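Local coordinates for protein beta-n-acetylhexosaminidase (Streptococcus pneumoniae, PDB 4AZI) that hydrolyses terminal beta-linked N-acetylhexosamine residues from glycans, as one of the tandem family 20 catalytic modules of a pneumococcal exo-glycosidase, at residues A[75-80]-A[88-93]; A[56-61]-A[164-169]; A[126-131]-A[157-162]; A[99-104]-A[168-173]; A[28-33]-A[40-45]. The protein carries 2 engineered substitutions. All coordinates share one frame; numbering follows the deposited sequence.

Contact 1: residues A[75-80]-A[88-93]; sequences AIIEGT and NGTALT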
# COMPACT_ATOMS: atom_id res chain seq x y z
N ALA A 75 11.33 -21.93 -4.07
CA ALA A 75 11.45 -21.13 -5.28
C ALA A 75 11.36 -19.63 -5.01
O ALA A 75 12.19 -18.85 -5.50
CB ALA A 75 10.40 -21.56 -6.29
N ILE A 76 10.35 -19.23 -4.24
CA ILE A 76 10.12 -17.83 -3.87
C ILE A 76 11.28 -17.26 -3.04
O ILE A 76 11.76 -16.17 -3.31
CB ILE A 76 8.78 -17.64 -3.12
CG1 ILE A 76 7.61 -17.86 -4.09
CG2 ILE A 76 8.71 -16.26 -2.48
CD1 ILE A 76 6.26 -17.87 -3.41
N ILE A 77 11.73 -18.02 -2.04
CA ILE A 77 12.90 -17.61 -1.27
C ILE A 77 14.09 -17.36 -2.22
O ILE A 77 14.73 -16.31 -2.14
CB ILE A 77 13.23 -18.60 -0.13
CG1 ILE A 77 12.14 -18.53 0.94
CG2 ILE A 77 14.59 -18.28 0.48
CD1 ILE A 77 12.12 -19.69 1.92
N GLU A 78 14.33 -18.29 -3.13
CA GLU A 78 15.37 -18.11 -4.16
C GLU A 78 15.17 -16.89 -5.06
O GLU A 78 16.12 -16.16 -5.32
CB GLU A 78 15.54 -19.39 -4.99
CG GLU A 78 16.45 -20.41 -4.32
CD GLU A 78 16.10 -21.84 -4.67
OE1 GLU A 78 15.28 -22.07 -5.60
OE2 GLU A 78 16.65 -22.75 -4.01
N GLY A 79 13.95 -16.68 -5.54
CA GLY A 79 13.64 -15.47 -6.31
C GLY A 79 13.91 -14.19 -5.51
O GLY A 79 14.48 -13.22 -6.03
N THR A 80 13.52 -14.20 -4.24
CA THR A 80 13.65 -13.02 -3.40
C THR A 80 15.12 -12.70 -3.08
O THR A 80 15.54 -11.55 -3.19
CB THR A 80 12.75 -13.12 -2.15
OG1 THR A 80 11.39 -13.08 -2.58
CG2 THR A 80 13.01 -11.97 -1.18
N ASN A 88 19.04 -8.83 6.94
CA ASN A 88 18.07 -8.70 8.05
C ASN A 88 16.96 -9.76 8.05
O ASN A 88 16.25 -9.93 9.05
CB ASN A 88 17.43 -7.30 8.04
CG ASN A 88 18.44 -6.19 8.29
OD1 ASN A 88 19.50 -6.41 8.88
ND2 ASN A 88 18.12 -4.98 7.83
N GLY A 89 16.81 -10.46 6.93
CA GLY A 89 15.76 -11.48 6.79
C GLY A 89 15.24 -11.53 5.37
O GLY A 89 15.64 -10.73 4.52
N THR A 90 14.33 -12.47 5.11
CA THR A 90 13.84 -12.70 3.76
C THR A 90 12.35 -12.46 3.62
O THR A 90 11.92 -11.69 2.76
CB THR A 90 14.17 -14.13 3.27
OG1 THR A 90 15.57 -14.39 3.42
CG2 THR A 90 13.79 -14.30 1.79
N ALA A 91 11.55 -13.13 4.45
CA ALA A 91 10.10 -13.07 4.32
C ALA A 91 9.40 -13.14 5.66
O ALA A 91 9.85 -13.83 6.58
CB ALA A 91 9.60 -14.18 3.40
N LEU A 92 8.30 -12.40 5.76
CA LEU A 92 7.40 -12.52 6.89
C LEU A 92 6.63 -13.84 6.77
O LEU A 92 6.36 -14.32 5.66
CB LEU A 92 6.44 -11.33 6.91
CG LEU A 92 7.01 -9.93 7.20
CD1 LEU A 92 5.93 -8.86 7.06
CD2 LEU A 92 7.64 -9.86 8.59
N THR A 93 6.30 -14.43 7.92
CA THR A 93 5.51 -15.66 7.98
C THR A 93 4.03 -15.32 8.13
O THR A 93 3.67 -14.17 8.38
CB THR A 93 5.90 -16.53 9.19
OG1 THR A 93 5.53 -15.85 10.40
CG2 THR A 93 7.40 -16.86 9.19
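The backbones come closest where I77 on helix 69-83 passes T90 in an irregular segment, the CA atoms of I77 and T90 lying 7.1 Å apart. Both belong to the long connection between strands 41-45 and 110-117 of the family 20 TIM barrel, in which helix 69-83 turns through a loop into helix 94-106. The chain thus folds back on the helix it has just left, and between the two segments themselves the contact is methyl packing, with no hydrogen bond. T90 enters with its CG2 methyl, which reaches CG2 of T80 at 3.9 Å. The two threonine side chains meet at a slant. Along the helix, CG2 of I77 adds a looser touch to CG2 of T90 at 4.3 Å, so that one methyl serves residues a helical turn apart. The torsion of T80 divides its two branches: CG2 stands opposite the backbone N (chi1 -67° for OG1) and faces the loop, while OG1 is hydrogen-bonded to L51 O. R52 is shared as well, touching the T80 side chain and donating from NH1 to T90 O. The segment ends at T93, the N-cap of helix 94-106. Close to the methyl pair, the carbonyl of T90 lies against the same T80 branch, CG2 of T80 being 4.1 Å from T90 O.

Contact 2: residues A[56-61]-A[164-169]; sequences DDMTIT and GKYMDF
Apolar contact joins M58 to Y166: the methyl CE of M58 packs 4.0 Å from CZ of Y166 and 3.4 Å from its OH. The M58 chain is bent at both chi2 (-64°) and chi3 (-76°), which brings SD and CE to the Y166 ring. Its SD sits 5.3 Å from the centroid of the Y166 ring, 37° off the ring normal, an oblique Met-aromatic contact. Beside it, I60 and K165 run past each other in opposite directions, with CD1 of I60 at 3.7 Å from CG of K165. Polar links are sparser. A water joins T59 O, T61 OG1 and K165 NZ, each bond weak, while OH of Y166 is hydrogen-bonded to F53 O. Within the loop, D57 OD1 takes two donors from T59: the backbone N at 3.1 Å, from above the carboxylate plane, and OG1 at 2.7 Å, on the syn lone pair. The opposite charges of D57 and K165 are near but not in contact, so any attraction between them is probably modest. The pattern is an Asx turn at D57 leading into the small antiparallel pair 60-62 and 65-67, an excursion from the TIM barrel laid across one of its outer helices.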
# COMPACT_ATOMS: atom_id res chain seq x y z
N ASP A 56 1.59 -20.34 5.33
CA ASP A 56 1.90 -21.67 5.83
C ASP A 56 1.75 -22.74 4.76
O ASP A 56 2.61 -23.62 4.65
CB ASP A 56 1.04 -22.01 7.06
CG ASP A 56 1.37 -21.13 8.25
OD1 ASP A 56 2.53 -20.71 8.38
OD2 ASP A 56 0.45 -20.86 9.05
N ASP A 57 0.67 -22.66 3.97
CA ASP A 57 0.49 -23.52 2.80
C ASP A 57 0.59 -22.73 1.50
O ASP A 57 -0.26 -21.88 1.20
CB ASP A 57 -0.87 -24.25 2.83
CG ASP A 57 -1.08 -25.09 1.57
OD1 ASP A 57 -0.09 -25.63 1.05
OD2 ASP A 57 -2.23 -25.22 1.10
N MET A 58 1.61 -23.06 0.71
CA MET A 58 1.88 -22.36 -0.54
C MET A 58 1.65 -23.26 -1.75
O MET A 58 2.23 -23.04 -2.81
CB MET A 58 3.32 -21.82 -0.53
CG MET A 58 3.54 -20.63 0.39
SD MET A 58 2.58 -19.18 -0.08
CE MET A 58 3.50 -18.54 -1.47
N THR A 59 0.80 -24.27 -1.58
CA THR A 59 0.45 -25.19 -2.67
C THR A 59 -0.31 -24.42 -3.74
O THR A 59 -1.25 -23.69 -3.44
CB THR A 59 -0.41 -26.37 -2.17
OG1 THR A 59 0.29 -27.09 -1.15
CG2 THR A 59 -0.77 -27.32 -3.30
N ILE A 60 0.11 -24.59 -5.00
CA ILE A 60 -0.51 -23.92 -6.13
C ILE A 60 -0.99 -24.93 -7.16
O ILE A 60 -0.26 -25.85 -7.52
CB ILE A 60 0.47 -22.91 -6.80
CG1 ILE A 60 0.86 -21.77 -5.85
CG2 ILE A 60 -0.10 -22.36 -8.11
CD1 ILE A 60 -0.28 -20.94 -5.31
N THR A 61 -2.23 -24.75 -7.62
CA THR A 61 -2.74 -25.53 -8.73
C THR A 61 -3.01 -24.62 -9.93
O THR A 61 -3.77 -23.67 -9.82
CB THR A 61 -4.03 -26.26 -8.35
OG1 THR A 61 -3.79 -27.01 -7.16
CG2 THR A 61 -4.47 -27.23 -9.45
N GLY A 164 -4.29 -15.34 -6.04
CA GLY A 164 -5.52 -15.91 -5.47
C GLY A 164 -5.34 -16.44 -4.05
O GLY A 164 -6.17 -16.17 -3.17
N LYS A 165 -4.27 -17.20 -3.82
CA LYS A 165 -3.97 -17.71 -2.48
C LYS A 165 -3.73 -16.59 -1.48
O LYS A 165 -4.34 -16.60 -0.41
CB LYS A 165 -2.79 -18.69 -2.48
CG LYS A 165 -3.11 -20.05 -3.09
CD LYS A 165 -4.19 -20.81 -2.34
CE LYS A 165 -4.59 -22.04 -3.14
NZ LYS A 165 -5.68 -22.84 -2.50
N TYR A 166 -2.88 -15.62 -1.82
CA TYR A 166 -2.69 -14.45 -0.96
C TYR A 166 -4.01 -13.75 -0.67
O TYR A 166 -4.29 -13.40 0.47
CB TYR A 166 -1.67 -13.45 -1.55
CG TYR A 166 -0.23 -13.90 -1.51
CD1 TYR A 166 0.43 -14.12 -0.30
CD2 TYR A 166 0.49 -14.09 -2.69
CE1 TYR A 166 1.76 -14.53 -0.26
CE2 TYR A 166 1.82 -14.50 -2.67
CZ TYR A 166 2.45 -14.72 -1.44
OH TYR A 166 3.76 -15.11 -1.41
N MET A 167 -4.83 -13.55 -1.70
CA MET A 167 -6.14 -12.93 -1.53
C MET A 167 -7.04 -13.77 -0.60
O MET A 167 -7.80 -13.22 0.21
CB MET A 167 -6.83 -12.71 -2.88
CG MET A 167 -6.29 -11.58 -3.73
SD MET A 167 -7.27 -11.52 -5.24
CE MET A 167 -6.68 -10.01 -6.02
N ASP A 168 -6.92 -15.10 -0.70
CA ASP A 168 -7.60 -16.03 0.20
C ASP A 168 -7.24 -15.77 1.67
O ASP A 168 -8.13 -15.73 2.53
CB ASP A 168 -7.37 -17.51 -0.23
CG ASP A 168 -8.08 -17.86 -1.56
OD1 ASP A 168 -9.01 -17.14 -1.93
OD2 ASP A 168 -7.71 -18.84 -2.24
N PHE A 169 -5.96 -15.56 1.96
CA PHE A 169 -5.54 -15.25 3.35
C PHE A 169 -6.07 -13.90 3.85
O PHE A 169 -6.53 -13.80 4.99
CB PHE A 169 -4.01 -15.35 3.49
CG PHE A 169 -3.48 -14.73 4.76
CD1 PHE A 169 -3.47 -15.45 5.95
CD2 PHE A 169 -3.00 -13.42 4.76
CE1 PHE A 169 -2.98 -14.88 7.12
CE2 PHE A 169 -2.51 -12.84 5.93
CZ PHE A 169 -2.51 -13.57 7.11
O HOH W 1 -4.14 -24.95 -4.55

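Contact 3: residues A[126-131]-A[157-162]; sequences VAMEKL and NFVKAL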
# COMPACT_ATOMS: atom_id res chain seq x y z
N VAL A 126 11.80 -15.49 -11.20
CA VAL A 126 12.83 -16.48 -10.90
C VAL A 126 12.22 -17.71 -10.21
O VAL A 126 12.60 -18.85 -10.49
CB VAL A 126 13.95 -15.87 -10.03
CG1 VAL A 126 14.96 -16.92 -9.59
CG2 VAL A 126 14.65 -14.73 -10.78
N ALA A 127 11.27 -17.47 -9.31
CA ALA A 127 10.55 -18.55 -8.65
C ALA A 127 9.88 -19.46 -9.68
O ALA A 127 9.98 -20.69 -9.59
CB ALA A 127 9.52 -18.00 -7.67
N MET A 128 9.23 -18.85 -10.67
CA MET A 128 8.56 -19.63 -11.72
C MET A 128 9.56 -20.48 -12.52
O MET A 128 9.27 -21.63 -12.84
CB MET A 128 7.73 -18.73 -12.63
CG MET A 128 6.42 -18.25 -12.00
SD MET A 128 5.28 -17.51 -13.20
CE MET A 128 6.02 -15.90 -13.39
N GLU A 129 10.73 -19.92 -12.83
CA GLU A 129 11.80 -20.67 -13.51
C GLU A 129 12.34 -21.83 -12.67
O GLU A 129 12.70 -22.88 -13.20
CB GLU A 129 12.97 -19.76 -13.91
CG GLU A 129 12.61 -18.68 -14.93
CD GLU A 129 13.81 -17.84 -15.35
OE1 GLU A 129 14.75 -17.66 -14.55
OE2 GLU A 129 13.81 -17.36 -16.50
N LYS A 130 12.40 -21.64 -11.35
CA LYS A 130 12.82 -22.71 -10.45
C LYS A 130 11.77 -23.82 -10.39
O LYS A 130 12.09 -24.97 -10.11
CB LYS A 130 13.12 -22.17 -9.04
CG LYS A 130 14.30 -21.22 -8.94
CD LYS A 130 15.63 -21.91 -9.20
CE LYS A 130 16.80 -20.96 -8.95
NZ LYS A 130 18.11 -21.65 -9.04
N LEU A 131 10.53 -23.46 -10.68
CA LEU A 131 9.43 -24.43 -10.70
C LEU A 131 9.18 -25.00 -12.10
O LEU A 131 8.22 -25.73 -12.30
CB LEU A 131 8.15 -23.80 -10.13
CG LEU A 131 8.22 -23.38 -8.65
CD1 LEU A 131 7.12 -22.38 -8.31
CD2 LEU A 131 8.19 -24.59 -7.72
N ASN A 157 -1.14 -18.13 -15.72
CA ASN A 157 -1.99 -19.04 -14.95
C ASN A 157 -1.40 -19.25 -13.56
O ASN A 157 -2.13 -19.25 -12.57
CB ASN A 157 -2.22 -20.36 -15.67
CG ASN A 157 -3.22 -20.24 -16.81
OD1 ASN A 157 -4.02 -19.31 -16.84
ND2 ASN A 157 -3.18 -21.18 -17.75
N PHE A 158 -0.08 -19.37 -13.50
CA PHE A 158 0.58 -19.53 -12.21
C PHE A 158 0.44 -18.32 -11.30
O PHE A 158 0.03 -18.45 -10.14
CB PHE A 158 2.06 -19.86 -12.37
CG PHE A 158 2.72 -20.20 -11.08
CD1 PHE A 158 2.67 -21.49 -10.58
CD2 PHE A 158 3.35 -19.21 -10.33
CE1 PHE A 158 3.26 -21.80 -9.37
CE2 PHE A 158 3.94 -19.51 -9.12
CZ PHE A 158 3.90 -20.81 -8.64
N VAL A 159 0.80 -17.15 -11.81
CA VAL A 159 0.77 -15.92 -11.01
C VAL A 159 -0.63 -15.63 -10.48
O VAL A 159 -0.79 -15.35 -9.30
CB VAL A 159 1.35 -14.73 -11.79
CG1 VAL A 159 1.12 -13.42 -11.05
CG2 VAL A 159 2.84 -14.94 -11.99
N LYS A 160 -1.65 -15.74 -11.35
CA LYS A 160 -3.04 -15.56 -10.95
C LYS A 160 -3.45 -16.48 -9.80
O LYS A 160 -4.16 -16.05 -8.88
CB LYS A 160 -3.98 -15.78 -12.12
CG LYS A 160 -3.97 -14.66 -13.15
CD LYS A 160 -5.09 -14.87 -14.16
CE LYS A 160 -4.59 -14.75 -15.58
NZ LYS A 160 -5.70 -14.97 -16.56
N ALA A 161 -3.04 -17.74 -9.87
CA ALA A 161 -3.32 -18.71 -8.82
C ALA A 161 -2.63 -18.30 -7.53
O ALA A 161 -3.25 -18.34 -6.47
CB ALA A 161 -2.90 -20.12 -9.25
N LEU A 162 -1.36 -17.90 -7.63
CA LEU A 162 -0.57 -17.42 -6.48
C LEU A 162 -1.21 -16.21 -5.80
O LEU A 162 -1.39 -16.19 -4.59
CB LEU A 162 0.86 -17.08 -6.89
CG LEU A 162 1.80 -16.64 -5.76
CD1 LEU A 162 1.93 -17.75 -4.73
CD2 LEU A 162 3.16 -16.25 -6.32
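M128 crosses from helix 122-130 to the F158 and V159 pair on helix 153-170, and its atoms can be taken in turn. CB is directed at the opposing helix. CG settles 3.6 Å from CD2 of F158, oblique to the ring. The extended chi2 then carries SD onward to a position 4.9 Å from the centroid of the F158 ring, 57° off its normal, which makes a Met-aromatic contact; the same sulfur is 3.7 Å from CG2 of V159. A bend at chi3 (-78°) turns the terminal CE onto that valine methyl, CE of M128 and CG2 of V159 being 3.6 Å apart. Just past the end of helix 122-130, L131 works on the far part of the ring, its CD1 lying 3.6 Å from CZ of F158. Y67 meets F158 edge-to-face, and I60 packs on it too. No hydrogen bond crosses between the two helices here: cohesion comes from dispersion and burial of carbon and sulfur, with the polarisable thioether matched to an aromatic ring.

Contact 4: residues A[99-104]-A[168-173]; sequences ELIEYA and DFFAGK. With EDO (1,2-ethanediol), chain E.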
# COMPACT_ATOMS: atom_id res chain seq x y z
N GLU A 99 -0.53 -11.55 13.25
CA GLU A 99 -0.30 -10.77 14.46
C GLU A 99 -0.26 -9.25 14.20
O GLU A 99 -0.77 -8.48 15.01
CB GLU A 99 0.99 -11.21 15.17
CG GLU A 99 1.39 -10.32 16.35
CD GLU A 99 2.45 -10.94 17.26
OE1 GLU A 99 3.03 -11.98 16.90
OE2 GLU A 99 2.69 -10.38 18.34
N LEU A 100 0.34 -8.84 13.09
CA LEU A 100 0.40 -7.41 12.74
C LEU A 100 -1.01 -6.85 12.50
O LEU A 100 -1.36 -5.78 12.99
CB LEU A 100 1.30 -7.16 11.52
CG LEU A 100 1.49 -5.72 11.03
CD1 LEU A 100 2.27 -4.87 12.03
CD2 LEU A 100 2.20 -5.74 9.68
N ILE A 101 -1.81 -7.61 11.76
CA ILE A 101 -3.20 -7.24 11.48
C ILE A 101 -4.05 -7.15 12.76
O ILE A 101 -4.75 -6.16 12.96
CB ILE A 101 -3.82 -8.20 10.44
CG1 ILE A 101 -3.05 -8.09 9.11
CG2 ILE A 101 -5.31 -7.90 10.25
CD1 ILE A 101 -3.52 -9.04 8.03
N GLU A 102 -3.99 -8.17 13.62
CA GLU A 102 -4.68 -8.12 14.91
C GLU A 102 -4.22 -6.92 15.73
O GLU A 102 -5.05 -6.19 16.29
CB GLU A 102 -4.42 -9.39 15.74
CG GLU A 102 -4.50 -10.70 14.99
CD GLU A 102 -5.58 -11.63 15.50
OE1 GLU A 102 -6.72 -11.17 15.73
OE2 GLU A 102 -5.28 -12.84 15.66
N TYR A 103 -2.90 -6.74 15.81
CA TYR A 103 -2.28 -5.66 16.61
C TYR A 103 -2.73 -4.29 16.13
O TYR A 103 -3.10 -3.42 16.93
CB TYR A 103 -0.75 -5.76 16.56
CG TYR A 103 -0.01 -4.73 17.38
CD1 TYR A 103 0.19 -4.91 18.75
CD2 TYR A 103 0.51 -3.57 16.79
CE1 TYR A 103 0.87 -3.97 19.51
CE2 TYR A 103 1.20 -2.63 17.54
CZ TYR A 103 1.38 -2.83 18.90
OH TYR A 103 2.06 -1.91 19.66
N ALA A 104 -2.67 -4.10 14.81
CA ALA A 104 -3.15 -2.87 14.18
C ALA A 104 -4.64 -2.67 14.47
O ALA A 104 -5.07 -1.55 14.78
CB ALA A 104 -2.89 -2.90 12.68
N ASP A 168 -6.92 -15.10 -0.70
CA ASP A 168 -7.60 -16.03 0.20
C ASP A 168 -7.24 -15.77 1.67
O ASP A 168 -8.13 -15.73 2.53
CB ASP A 168 -7.37 -17.51 -0.23
CG ASP A 168 -8.08 -17.86 -1.56
OD1 ASP A 168 -9.01 -17.14 -1.93
OD2 ASP A 168 -7.71 -18.84 -2.24
N PHE A 169 -5.96 -15.56 1.96
CA PHE A 169 -5.54 -15.25 3.35
C PHE A 169 -6.07 -13.90 3.85
O PHE A 169 -6.53 -13.80 4.99
CB PHE A 169 -4.01 -15.35 3.49
CG PHE A 169 -3.48 -14.73 4.76
CD1 PHE A 169 -3.47 -15.45 5.95
CD2 PHE A 169 -3.00 -13.42 4.76
CE1 PHE A 169 -2.98 -14.88 7.12
CE2 PHE A 169 -2.51 -12.84 5.93
CZ PHE A 169 -2.51 -13.57 7.11
N PHE A 170 -6.01 -12.86 3.01
CA PHE A 170 -6.47 -11.52 3.40
C PHE A 170 -7.99 -11.35 3.43
O PHE A 170 -8.49 -10.49 4.14
CB PHE A 170 -5.82 -10.42 2.53
CG PHE A 170 -4.35 -10.29 2.74
CD1 PHE A 170 -3.84 -9.88 3.96
CD2 PHE A 170 -3.46 -10.59 1.71
CE1 PHE A 170 -2.47 -9.76 4.15
CE2 PHE A 170 -2.09 -10.48 1.89
CZ PHE A 170 -1.59 -10.07 3.12
N ALA A 171 -8.72 -12.17 2.66
CA ALA A 171 -10.18 -12.15 2.67
C ALA A 171 -10.71 -12.19 4.10
O ALA A 171 -10.43 -13.13 4.84
CB ALA A 171 -10.76 -13.30 1.85
N GLY A 172 -11.45 -11.15 4.48
CA GLY A 172 -11.99 -11.05 5.82
C GLY A 172 -11.02 -10.60 6.90
O GLY A 172 -11.38 -10.56 8.07
N LYS A 173 -9.78 -10.28 6.51
CA LYS A 173 -8.79 -9.73 7.45
C LYS A 173 -8.51 -8.25 7.14
O LYS A 173 -8.17 -7.47 8.03
CB LYS A 173 -7.49 -10.54 7.40
CG LYS A 173 -7.63 -12.01 7.82
CD LYS A 173 -6.28 -12.68 8.00
CE LYS A 173 -6.41 -14.17 8.33
NZ LYS A 173 -7.17 -14.94 7.30
C1 EDO E . -5.39 -18.79 6.30
O1 EDO E . -4.56 -19.95 6.36
C2 EDO E . -6.09 -18.64 7.65
O2 EDO E . -5.92 -17.29 8.10
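The edge of the F170 ring receives CD1 of I101, near the ring plane and 4.1 Å from CE1 of F170. One face of F170 is covered by F169, whose CD2 stands 3.6 Å above the F170 plane over its centre; in return, CE1 of F170 lies at the edge of the F169 ring, in its plane. One face of F169 carries the aliphatic part of K173, with CD 4.0 Å above the plane and displaced toward the rim, and K173 also makes a cation-pi contact with this ring. A turn at chi4 (58°) brings NZ of K173 back to the helix end, where it donates to F169 O at 2.7 Å, in the carbonyl plane. The same NZ bonds O2 of a 1,2-ethanediol at 2.8 Å, probably a crystallisation solute, which Q94 holds as well. I101 uses both branches: the second, CG2, rests 3.6 Å from K173 O, so one isoleucine packs on both the aromatic pair and the chain leaving the helix. The contact joins the middle of helix 94-106 to the C-terminal end of helix 153-170 on the outside of the barrel, with F170 reaching P113 and I101 reaching L111 on strand 110-117 beneath.

Contact 5: residues A[28-33]-A[40-45]; sequences KRIVDK and SDVHLL
D41 OD2 has two hydrogen-bond partners where strand 41-45 begins: S40 OG donates to it at 2.7 Å, on the anti side and 35° out of the carboxylate plane, and N10 ND2 is hydrogen-bonded to it too. S40 OG is also bonded to K11 N, so this polar cluster ties the strand's start to neighbouring strand 10-16. The next residue, V42, turns to the other environment, toward helix 24-37. Its CG2 methyl lies 4.0 Å from CG2 of V31, where the two side chains cross at about a right angle, and 4.2 Å from CG2 of I30. With CG1 of V42 opposite the backbone N (chi1 171°), CG2 is left to meet both helix residues at once. The backbones are nearest at the same place, the CA atoms of V31 and V42 being 6.8 Å apart. Strand 10-16, helix 24-37 and strand 41-45 form a beta-alpha-beta crossover, the first unit of the TIM barrel, and V42 is where its helix seats on its second strand. H43, next along the strand, is hydrogen-bonded to S14 OG and N178 ND2. The contact itself is apolar: methyl groups of beta-branched side chains, joined by non-directional packing, connect helix to sheet, whereas the directional hydrogen bonds of S40 and D41 tie the start of the strand to strand 10-16.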
# COMPACT_ATOMS: atom_id res chain seq x y z
N LYS A 28 5.22 -3.14 13.74
CA LYS A 28 4.41 -2.81 14.92
C LYS A 28 4.69 -1.38 15.39
O LYS A 28 3.76 -0.65 15.70
CB LYS A 28 4.66 -3.80 16.06
CG LYS A 28 3.95 -5.15 15.93
CD LYS A 28 4.36 -6.09 17.06
CE LYS A 28 3.17 -6.87 17.61
NZ LYS A 28 3.51 -7.73 18.79
N ARG A 29 5.97 -0.99 15.43
CA ARG A 29 6.36 0.38 15.77
C ARG A 29 5.79 1.44 14.82
O ARG A 29 5.39 2.53 15.25
CB ARG A 29 7.87 0.52 15.83
CG ARG A 29 8.50 -0.11 17.06
CD ARG A 29 9.61 0.78 17.57
NE ARG A 29 9.07 1.94 18.29
CZ ARG A 29 9.77 3.00 18.68
NH1 ARG A 29 11.07 3.09 18.42
NH2 ARG A 29 9.17 3.99 19.33
N ILE A 30 5.79 1.13 13.53
CA ILE A 30 5.13 1.97 12.52
C ILE A 30 3.62 2.10 12.81
O ILE A 30 3.08 3.21 12.77
CB ILE A 30 5.38 1.42 11.08
CG1 ILE A 30 6.85 1.65 10.68
CG2 ILE A 30 4.41 2.05 10.07
CD1 ILE A 30 7.31 0.83 9.50
N VAL A 31 2.97 0.98 13.10
CA VAL A 31 1.55 0.94 13.51
C VAL A 31 1.31 1.86 14.72
O VAL A 31 0.38 2.68 14.71
CB VAL A 31 1.10 -0.51 13.85
CG1 VAL A 31 -0.18 -0.52 14.68
CG2 VAL A 31 0.92 -1.33 12.58
N ASP A 32 2.17 1.73 15.73
CA ASP A 32 2.17 2.57 16.94
C ASP A 32 2.26 4.05 16.62
O ASP A 32 1.47 4.85 17.13
CB ASP A 32 3.38 2.22 17.83
CG ASP A 32 3.23 0.89 18.53
OD1 ASP A 32 2.13 0.31 18.50
OD2 ASP A 32 4.23 0.44 19.12
N LYS A 33 3.24 4.41 15.79
CA LYS A 33 3.44 5.79 15.39
C LYS A 33 2.27 6.31 14.56
O LYS A 33 1.89 7.46 14.71
CB LYS A 33 4.75 5.96 14.61
CG LYS A 33 5.22 7.39 14.50
CD LYS A 33 5.56 7.96 15.88
CE LYS A 33 5.97 9.42 15.80
NZ LYS A 33 6.24 9.98 17.16
N SER A 40 -5.10 6.20 9.70
CA SER A 40 -6.12 5.16 9.77
C SER A 40 -5.63 3.79 9.26
O SER A 40 -6.22 2.77 9.59
CB SER A 40 -7.38 5.58 9.00
OG SER A 40 -7.07 5.84 7.64
N ASP A 41 -4.57 3.79 8.45
CA ASP A 41 -4.12 2.57 7.78
C ASP A 41 -2.61 2.50 7.59
O ASP A 41 -1.95 3.53 7.45
CB ASP A 41 -4.77 2.47 6.38
CG ASP A 41 -6.29 2.42 6.44
OD1 ASP A 41 -6.86 1.31 6.58
OD2 ASP A 41 -6.92 3.49 6.35
N VAL A 42 -2.08 1.27 7.55
CA VAL A 42 -0.73 1.01 7.07
C VAL A 42 -0.83 0.25 5.75
O VAL A 42 -1.44 -0.82 5.68
CB VAL A 42 0.11 0.20 8.10
CG1 VAL A 42 1.43 -0.25 7.50
CG2 VAL A 42 0.38 1.03 9.35
N HIS A 43 -0.25 0.83 4.69
CA HIS A 43 -0.20 0.19 3.39
C HIS A 43 1.09 -0.56 3.31
O HIS A 43 2.17 0.03 3.40
CB HIS A 43 -0.30 1.23 2.28
CG HIS A 43 -0.19 0.66 0.88
ND1 HIS A 43 0.98 0.57 0.22
CD2 HIS A 43 -1.17 0.15 0.02
CE1 HIS A 43 0.77 0.03 -0.99
NE2 HIS A 43 -0.54 -0.23 -1.12
N LEU A 44 0.98 -1.88 3.15
CA LEU A 44 2.16 -2.73 3.19
C LEU A 44 2.39 -3.52 1.90
O LEU A 44 1.67 -4.48 1.58
CB LEU A 44 2.13 -3.65 4.42
CG LEU A 44 3.41 -4.41 4.82
CD1 LEU A 44 4.50 -3.49 5.34
CD2 LEU A 44 3.10 -5.49 5.85
N LEU A 45 3.40 -3.09 1.14
CA LEU A 45 3.83 -3.84 -0.03
C LEU A 45 4.60 -5.06 0.46
O LEU A 45 5.55 -4.94 1.25
CB LEU A 45 4.69 -2.97 -0.96
CG LEU A 45 3.98 -1.74 -1.53
CD1 LEU A 45 4.56 -0.46 -0.94
CD2 LEU A 45 4.07 -1.71 -3.05

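All five contacts lie in the first half of one TIM barrel. Contact 5 comes first along the chain, within the opening beta-alpha-beta unit, its centre about 10 Å from the centre of the chain. Contact 1 and the first segments of contacts 2 and 4 belong to the long connection between strands 41-45 and 110-117. Helix 153-170 then gathers contacts 3, 2 and 4 in turn along its length. Contacts 1, 2 and 3 touch one another, their centres 12 to 16 Å apart, I76 meeting M58 and A75 meeting A127. Contacts 4 and 5, with centres 13 Å apart, are joined by a salt bridge between E99 and K28. Together contacts 1 to 4 pack that long connection against helices 153-170 and 122-130 outside the barrel.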